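Local coordinates for putative sugar binding protein (Bacteroides vulgatus ATCC 8482, PDB 3KEZ) that probably binds sugar nutrients at the outer membrane, as a SusD-family protein, and holds a calcium ion, at residues G65-R69 and F70-K74; G77-S80 and H81-L85. All coordinates share one frame; numbering follows the deposited sequence. Where two conformers were deposited one is given.

Contact 1 of 2, residues G65-R69 and F70-K74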
# COMPACT_ATOMS: atom_id res chain seq x y z
N GLY A 65 -14.73 -3.75 10.94
CA GLY A 65 -15.20 -3.21 12.22
C GLY A 65 -14.13 -3.26 13.30
O GLY A 65 -13.82 -2.22 13.88
N ASN A 66 -13.54 -4.44 13.52
CA ASN A 66 -12.56 -4.62 14.60
C ASN A 66 -11.24 -3.83 14.35
O ASN A 66 -10.60 -3.36 15.31
CB ASN A 66 -12.24 -6.07 14.82
CG ASN A 66 -13.35 -6.81 15.55
OD1 ASN A 66 -14.13 -6.24 16.33
ND2 ASN A 66 -13.43 -8.09 15.29
N TYR A 67 -10.89 -3.63 13.08
CA TYR A 67 -9.75 -2.74 12.75
C TYR A 67 -10.06 -1.27 13.05
O TYR A 67 -9.28 -0.60 13.70
CB TYR A 67 -9.35 -2.88 11.28
CG TYR A 67 -8.96 -4.30 10.94
CD1 TYR A 67 -9.92 -5.26 10.61
CD2 TYR A 67 -7.63 -4.70 11.01
CE1 TYR A 67 -9.54 -6.58 10.29
CE2 TYR A 67 -7.25 -5.99 10.70
CZ TYR A 67 -8.20 -6.92 10.34
OH TYR A 67 -7.77 -8.20 10.07
N TYR A 68 -11.21 -0.78 12.54
CA TYR A 68 -11.69 0.61 12.78
C TYR A 68 -11.83 0.91 14.29
O TYR A 68 -11.46 2.01 14.76
CB TYR A 68 -13.03 0.84 12.05
CG TYR A 68 -13.81 2.03 12.52
CD1 TYR A 68 -13.36 3.31 12.30
CD2 TYR A 68 -15.04 1.88 13.18
CE1 TYR A 68 -14.07 4.42 12.76
CE2 TYR A 68 -15.76 2.98 13.64
CZ TYR A 68 -15.26 4.25 13.44
OH TYR A 68 -15.97 5.36 13.88
N ARG A 69 -12.37 -0.04 15.04
CA ARG A 69 -12.63 0.14 16.46
C ARG A 69 -11.41 -0.14 17.35
O ARG A 69 -11.50 0.02 18.59
CB ARG A 69 -13.82 -0.73 16.92
CG ARG A 69 -15.15 -0.29 16.37
CD ARG A 69 -16.32 -1.13 16.81
NE ARG A 69 -16.38 -1.29 18.26
CZ ARG A 69 -16.49 -2.44 18.92
NH1 ARG A 69 -16.58 -3.60 18.30
NH2 ARG A 69 -16.51 -2.42 20.26
N PHE A 70 -10.31 -0.57 16.74
CA PHE A 70 -9.15 -1.08 17.46
C PHE A 70 -9.58 -2.05 18.54
O PHE A 70 -9.23 -1.89 19.72
CB PHE A 70 -8.36 0.08 18.06
CG PHE A 70 -7.85 1.02 17.05
CD1 PHE A 70 -6.68 0.73 16.36
CD2 PHE A 70 -8.55 2.18 16.75
CE1 PHE A 70 -6.21 1.60 15.42
CE2 PHE A 70 -8.09 3.04 15.80
CZ PHE A 70 -6.91 2.76 15.14
N ASN A 71 -10.33 -3.06 18.14
CA ASN A 71 -10.98 -3.97 19.06
C ASN A 71 -10.25 -5.29 19.23
O ASN A 71 -10.79 -6.20 19.84
CB ASN A 71 -12.41 -4.26 18.56
CG ASN A 71 -13.31 -4.79 19.63
OD1 ASN A 71 -13.29 -4.30 20.75
ND2 ASN A 71 -14.12 -5.81 19.30
N PHE A 72 -9.05 -5.46 18.67
CA PHE A 72 -8.37 -6.76 18.79
C PHE A 72 -7.57 -6.88 20.08
O PHE A 72 -7.08 -5.88 20.65
CB PHE A 72 -7.44 -7.06 17.61
CG PHE A 72 -8.16 -7.33 16.30
CD1 PHE A 72 -9.02 -8.40 16.16
CD2 PHE A 72 -7.94 -6.52 15.20
CE1 PHE A 72 -9.66 -8.66 14.96
CE2 PHE A 72 -8.58 -6.77 14.00
CZ PHE A 72 -9.44 -7.84 13.88
N THR A 73 -7.44 -8.12 20.54
CA THR A 73 -6.66 -8.48 21.72
C THR A 73 -5.60 -9.47 21.30
O THR A 73 -5.65 -10.02 20.19
CB THR A 73 -7.47 -9.24 22.82
OG1 THR A 73 -7.71 -10.58 22.39
CG2 THR A 73 -8.78 -8.55 23.17
N LYS A 74 -4.65 -9.76 22.19
CA LYS A 74 -3.67 -10.82 21.86
C LYS A 74 -4.35 -12.17 21.63
O LYS A 74 -3.81 -13.05 20.97
CB LYS A 74 -2.58 -10.91 22.93
CG LYS A 74 -2.86 -11.79 24.13
CD LYS A 74 -3.74 -11.14 25.15
CE LYS A 74 -3.74 -11.94 26.43
NZ LYS A 74 -2.42 -11.78 27.07
O HOH W 1 -12.44 -1.55 21.10
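A Schellman motif closes the C-terminal end of helix 65-68, where Asn66 and Tyr67 receive the chain as it turns back at Phe70 and Asn71. Phe70 takes the left-handed backbone conformation (phi 46°), which is costly for a residue with a side chain; its ring has Tyr67 O over one face and is packed edge-to-face with Tyr431 and Phe435, contacts that probably help offset the cost. The turn carries the two defining bonds. Asn71 N reaches Asn66 O at 2.9 Å, almost straight, while Phe70 N reaches Tyr67 O at 3.2 Å from well above the carbonyl plane.

Side chains repeat this closure. Asn71 CG lies anti to the backbone N (chi1 -161°), a setting that carries its amide back beside the helix, where ND2 donates to Asn66 OD1 at 3.0 Å. The acceptor sits near the plane of the Asn71 amide, but the donor stands above the plane of the Asn66 one. Asparagine suits both ends, since each amide offers a donor and an acceptor on a short stem. The other branch, Asn71 OD1, accepts a hydrogen bond from a water that also donates to Arg69 O, and the Arg69 guanidinium runs alongside this amide.

Two residues on, Phe72 folds its ring against the helix. Asn66 CB sits over one face, 3.4 Å from Phe72 CZ, and the ring directs its edge at the face of Tyr67, with centroids 4.9 Å apart and planes at 78°. An alanine in place of Tyr67 would probably open a gap beneath Phe72 CE2 and leave that ring freer to turn. Tyr46 of helix 43-50 also packs edge-to-face with Tyr67. The Asn66-Asn71 amide bond is this protein's addition; the paired backbone bonds round a positive-phi residue are the Schellman signature.

Contact 2 of 2, residues G77-S80 and H81-L85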
# COMPACT_ATOMS: atom_id res chain seq x y z
N GLY A 77 -6.58 -11.47 17.86
CA GLY A 77 -6.05 -10.73 16.75
C GLY A 77 -5.87 -11.59 15.52
O GLY A 77 -5.62 -12.80 15.64
N PRO A 78 -5.96 -10.98 14.32
CA PRO A 78 -5.83 -11.75 13.10
C PRO A 78 -4.43 -12.32 12.90
O PRO A 78 -3.44 -11.75 13.39
CB PRO A 78 -6.09 -10.72 12.00
CG PRO A 78 -5.63 -9.47 12.57
CD PRO A 78 -5.99 -9.53 14.04
N SER A 79 -4.34 -13.43 12.17
CA SER A 79 -3.04 -14.01 11.83
C SER A 79 -2.63 -13.94 10.37
O SER A 79 -1.49 -14.23 10.06
CB SER A 79 -2.96 -15.48 12.28
OG SER A 79 -3.91 -16.25 11.57
N SER A 80 -3.55 -13.55 9.47
CA SER A 80 -3.34 -13.59 8.03
C SER A 80 -2.22 -12.66 7.54
O SER A 80 -1.49 -13.02 6.65
CB SER A 80 -4.62 -13.20 7.30
OG SER A 80 -5.26 -12.08 7.97
N HIS A 81 -2.14 -11.46 8.11
CA HIS A 81 -1.13 -10.51 7.70
C HIS A 81 0.22 -11.17 7.90
O HIS A 81 1.04 -11.17 7.00
CB HIS A 81 -1.19 -9.21 8.52
CG HIS A 81 -2.57 -8.64 8.67
ND1 HIS A 81 -3.53 -9.18 9.52
CD2 HIS A 81 -3.14 -7.55 8.11
CE1 HIS A 81 -4.62 -8.44 9.46
NE2 HIS A 81 -4.41 -7.44 8.61
N TRP A 82 0.43 -11.70 9.09
CA TRP A 82 1.67 -12.37 9.45
C TRP A 82 2.01 -13.58 8.54
O TRP A 82 3.10 -13.62 7.90
CB TRP A 82 1.54 -12.79 10.93
CG TRP A 82 2.77 -13.34 11.55
CD1 TRP A 82 3.15 -14.63 11.59
CD2 TRP A 82 3.78 -12.59 12.25
NE1 TRP A 82 4.34 -14.76 12.27
CE2 TRP A 82 4.76 -13.51 12.68
CE3 TRP A 82 3.98 -11.23 12.52
CZ2 TRP A 82 5.91 -13.12 13.40
CZ3 TRP A 82 5.10 -10.84 13.24
CH2 TRP A 82 6.06 -11.79 13.67
N SER A 83 1.05 -14.52 8.46
CA SER A 83 1.24 -15.77 7.72
C SER A 83 1.42 -15.55 6.23
O SER A 83 2.32 -16.13 5.65
CB SER A 83 0.12 -16.80 8.00
OG SER A 83 -1.18 -16.23 8.13
N TYR A 84 0.60 -14.68 5.63
CA TYR A 84 0.68 -14.44 4.21
C TYR A 84 2.00 -13.74 3.82
O TYR A 84 2.68 -14.16 2.88
CB TYR A 84 -0.53 -13.65 3.71
CG TYR A 84 -1.70 -14.53 3.33
CD1 TYR A 84 -2.43 -15.17 4.30
CD2 TYR A 84 -2.04 -14.75 1.97
CE1 TYR A 84 -3.47 -16.01 3.98
CE2 TYR A 84 -3.09 -15.61 1.63
CZ TYR A 84 -3.82 -16.22 2.65
OH TYR A 84 -4.87 -17.08 2.37
N LEU A 85 2.37 -12.72 4.58
CA LEU A 85 3.62 -12.01 4.27
C LEU A 85 4.86 -12.90 4.46
O LEU A 85 5.79 -12.87 3.64
CB LEU A 85 3.69 -10.68 5.04
CG LEU A 85 2.65 -9.70 4.49
CD1 LEU A 85 2.41 -8.54 5.41
CD2 LEU A 85 2.98 -9.24 3.05
O HOH W 2 -1.83 -10.85 11.13
O HOH W 3 -2.84 -17.43 9.59
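Ser80, His81 and Ser79 carry the turn that leads into helix 80-96. Ser80 is small enough to sit buried at the start of the helix: its carbonyl oxygen accepts from Tyr84 N at 2.9 Å, and Tyr84 CD1 brings the ring edge to 3.3 Å from that same Ser80 O. Its hydroxyl serves a different partner, Arg43 of helix 43-50.

His81 keeps CG beside the backbone N (chi1 -47°), which swings the imidazole back over the entering chain. There His81 CE1 meets Pro78 CG at 3.4 Å, with Pro78 CB at the ring edge. His81 ND1 shares a hydrogen bond of 2.9 Å with a water, which donates to Pro78 O and accepts from Trp82 N. This is the first turn of an alpha-helix, where amides lack a preceding turn to supply carbonyls, and the water satisfies one of them while tying proline, imidazole and backbone together.

Ser79, one residue before Ser80, supplies the preceding carbonyl. Ser83 N donates to Ser79 O at 3.0 Å. In one of two deposited conformers, Ser83 OG also folds back to donate to Ser79 O at 2.8 Å, from above the carbonyl plane; serine's short hydroxyl can reach a carbonyl one turn earlier.

Followed from the N terminus, the two contacts come in series: contact 1 is complete before contact 2 begins, so they neither nest nor cross. Each is local. The first turns the chain out of helix 65-68, and the second turns it into helix 80-96, so together they shape the two ends of the connection between these helices. They also touch. Tyr67 OH lies 3.2 Å from His81 CE1, and the Phe72 ring packs on Gly77 and Pro78, which brings the end of one helix against the start of the next. Helix 43-50 reaches both, through Tyr46 and Arg43. Contact 1 further meets the C-terminal part of the chain at Lys437, whereas Leu85 and Trp82 carry contact 2 onto helix 109-134.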